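Local coordinates for putative branched chain amino acid ABC transporter, periplasmic amino acid-binding protein (Brucella ovis, PDB 4XFK) that probably binds branched-chain and related amino acids in the periplasm as the binding component of an ABC-type amino-acid transport system, at residues A138-R141 / F142-V145. The protein carries 1 engineered substitution. Residues are numbered along the deposited sequence; the frame is centred on the assembly and turned at random.
Sequences AAIR and FKTV. Engineered in segment 138-141: Arg-141 (natural residue His).
Phe-142 lays the CD2 side of its ring beside the preceding residue, with CD2 3.5 Å from Arg-141 CB at an oblique slant. The same ring carbon meets Ala-138 O, which sits at the ring edge, near its plane. CG of Phe-142 stands beside its own backbone N (chi1 -72°), and this turns the ring back toward the carbonyl of Ala-138. Phe-142 N donates a hydrogen bond to Ala-138 O, at 3.1 Å. The Phe-142 side chain also touches Val-172 and Thr-175 of helix 167-184.

Thr-144 folds its hydroxyl back onto the preceding turn. Thr-144 OG1 lies between backbone N and carbonyl carbon (chi1 61°) and donates to Ile-140 O at 2.7 Å. Thr-144 N gives the usual helical bond to Ile-140 O, at 3.2 Å. The two donors approach from opposite faces of the carbonyl plane, so one oxygen is gripped twice. OG1 also bonds to Ser-265 OG, which ties this turn to strand 263-266.

All eight residues belong to the first two turns of helix 138-152, in the periplasmic binding protein fold. The helix follows strand 131-133, the last of the five-stranded parallel sheet, and packs against the second, mixed sheet.

In one of its two modelled conformers, Lys-143 folds back toward the helix start, bringing Lys-143 NZ to 3.5 Å from Ile-140 CA. The amine there bonds to Ser-385 O. Val-145 puts CG1 3.6 Å from Arg-141 O and touches Ile-263. Arg-141, an engineered replacement of histidine, leads its guanidinium away from Phe-142. There NE forms a salt bridge with Glu-118, and NH1 bonds to Ser-265 O.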
ATOM      1  N   ALA A 138      -7.468   3.466   2.921  1.00  6.13           N
ATOM      2  CA  ALA A 138      -8.359   2.755   3.835  1.00  6.82           C
ATOM      3  C   ALA A 138      -9.736   2.494   3.235  1.00  7.38           C
ATOM      4  O   ALA A 138     -10.321   1.432   3.446  1.00  7.18           O
ATOM      5  CB  ALA A 138      -8.499   3.524   5.141  1.00  7.99           C
ATOM      6  N   ALA A 139     -10.248   3.467   2.494  1.00  7.11           N
ATOM      7  CA  ALA A 139     -11.579   3.338   1.907  1.00  7.19           C
ATOM      8  C   ALA A 139     -11.614   2.246   0.846  1.00  8.07           C
ATOM      9  O   ALA A 139     -12.516   1.409   0.827  1.00  9.67           O
ATOM     10  CB  ALA A 139     -12.049   4.674   1.330  1.00  7.87           C
ATOM     11  N   ILE A 140     -10.623   2.248  -0.034  1.00  7.35           N
ATOM     12  CA  ILE A 140     -10.557   1.239  -1.078  1.00  6.90           C
ATOM     13  C   ILE A 140     -10.378  -0.159  -0.471  1.00  7.16           C
ATOM     14  O   ILE A 140     -11.074  -1.104  -0.858  1.00  7.90           O
ATOM     15  CB  ILE A 140      -9.412   1.540  -2.070  1.00  7.23           C
ATOM     16  CG1 ILE A 140      -9.653   2.884  -2.782  1.00  8.29           C
ATOM     17  CG2 ILE A 140      -9.245   0.392  -3.056  1.00  8.56           C
ATOM     18  CD1 ILE A 140      -8.465   3.367  -3.614  1.00  8.95           C
ATOM     19  N   ARG A 141      -9.444  -0.291   0.473  1.00  7.14           N
ATOM     20  CA  ARG A 141      -9.195  -1.583   1.111  1.00  6.90           C
ATOM     21  C   ARG A 141     -10.468  -2.174   1.717  1.00  6.25           C
ATOM     22  O   ARG A 141     -10.803  -3.343   1.487  1.00  7.31           O
ATOM     23  CB  ARG A 141      -8.154  -1.459   2.228  1.00  6.47           C
ATOM     24  CG  ARG A 141      -6.723  -1.197   1.785  1.00  6.76           C
ATOM     25  CD  ARG A 141      -6.056  -2.376   1.110  1.00  6.67           C
ATOM     26  NE  ARG A 141      -4.632  -2.092   0.965  1.00  5.84           N
ATOM     27  CZ  ARG A 141      -3.747  -2.921   0.420  1.00  5.92           C
ATOM     28  NH1 ARG A 141      -4.124  -4.114  -0.020  1.00  6.64           N
ATOM     29  NH2 ARG A 141      -2.477  -2.553   0.312  1.00  7.11           N
ATOM     30  N   PHE A 142     -11.168  -1.373   2.515  1.00  6.64           N
ATOM     31  CA  PHE A 142     -12.210  -1.947   3.356  1.00  7.89           C
ATOM     32  C   PHE A 142     -13.585  -2.021   2.726  1.00  8.03           C
ATOM     33  O   PHE A 142     -14.362  -2.906   3.060  1.00  9.55           O
ATOM     34  CB  PHE A 142     -12.128  -1.429   4.798  1.00  8.33           C
ATOM     35  CG  PHE A 142     -10.956  -2.019   5.506  1.00  7.68           C
ATOM     36  CD1 PHE A 142     -11.066  -3.257   6.128  1.00  9.09           C
ATOM     37  CD2 PHE A 142      -9.703  -1.425   5.408  1.00  7.74           C
ATOM     38  CE1 PHE A 142      -9.965  -3.859   6.705  1.00  8.71           C
ATOM     39  CE2 PHE A 142      -8.587  -2.028   5.979  1.00  7.97           C
ATOM     40  CZ  PHE A 142      -8.715  -3.252   6.612  1.00  7.48           C
ATOM     41  N   LYS A 143     -13.861  -1.159   1.756  1.00  8.73           N
ATOM     42  CA  LYS A 143     -15.036  -1.330   0.916  0.50  9.70           C
ATOM     43  C   LYS A 143     -14.895  -2.611   0.107  1.00  8.49           C
ATOM     44  O   LYS A 143     -15.788  -3.458   0.088  1.00 10.36           O
ATOM     45  CB  LYS A 143     -15.188  -0.154  -0.044  0.50 11.32           C
ATOM     46  CG  LYS A 143     -16.167  -0.433  -1.171  0.50 14.22           C
ATOM     47  CD  LYS A 143     -16.093   0.613  -2.281  0.50 15.88           C
ATOM     48  CE  LYS A 143     -14.875   0.424  -3.189  0.50 13.82           C
ATOM     49  NZ  LYS A 143     -13.673   1.170  -2.719  0.50 10.07           N
ATOM     50  N   THR A 144     -13.751  -2.762  -0.570  1.00  7.09           N
ATOM     51  CA  THR A 144     -13.583  -3.928  -1.434  1.00  7.90           C
ATOM     52  C   THR A 144     -13.555  -5.249  -0.669  1.00  7.98           C
ATOM     53  O   THR A 144     -14.165  -6.219  -1.118  1.00  8.97           O
ATOM     54  CB  THR A 144     -12.373  -3.828  -2.411  1.00  8.17           C
ATOM     55  OG1 THR A 144     -11.150  -3.697  -1.677  1.00  7.98           O
ATOM     56  CG2 THR A 144     -12.522  -2.649  -3.372  1.00  8.66           C
ATOM     57  N   VAL A 145     -12.869  -5.302   0.473  1.00  7.95           N
ATOM     58  CA  VAL A 145     -12.806  -6.567   1.196  1.00  8.05           C
ATOM     59  C   VAL A 145     -14.197  -6.987   1.672  1.00  8.30           C
ATOM     60  O   VAL A 145     -14.587  -8.153   1.543  1.00  8.64           O
ATOM     61  CB  VAL A 145     -11.754  -6.571   2.351  1.00  8.60           C
ATOM     62  CG1 VAL A 145     -12.256  -5.845   3.603  1.00  8.73           C
ATOM     63  CG2 VAL A 145     -11.345  -7.995   2.673  1.00  9.09           C
TER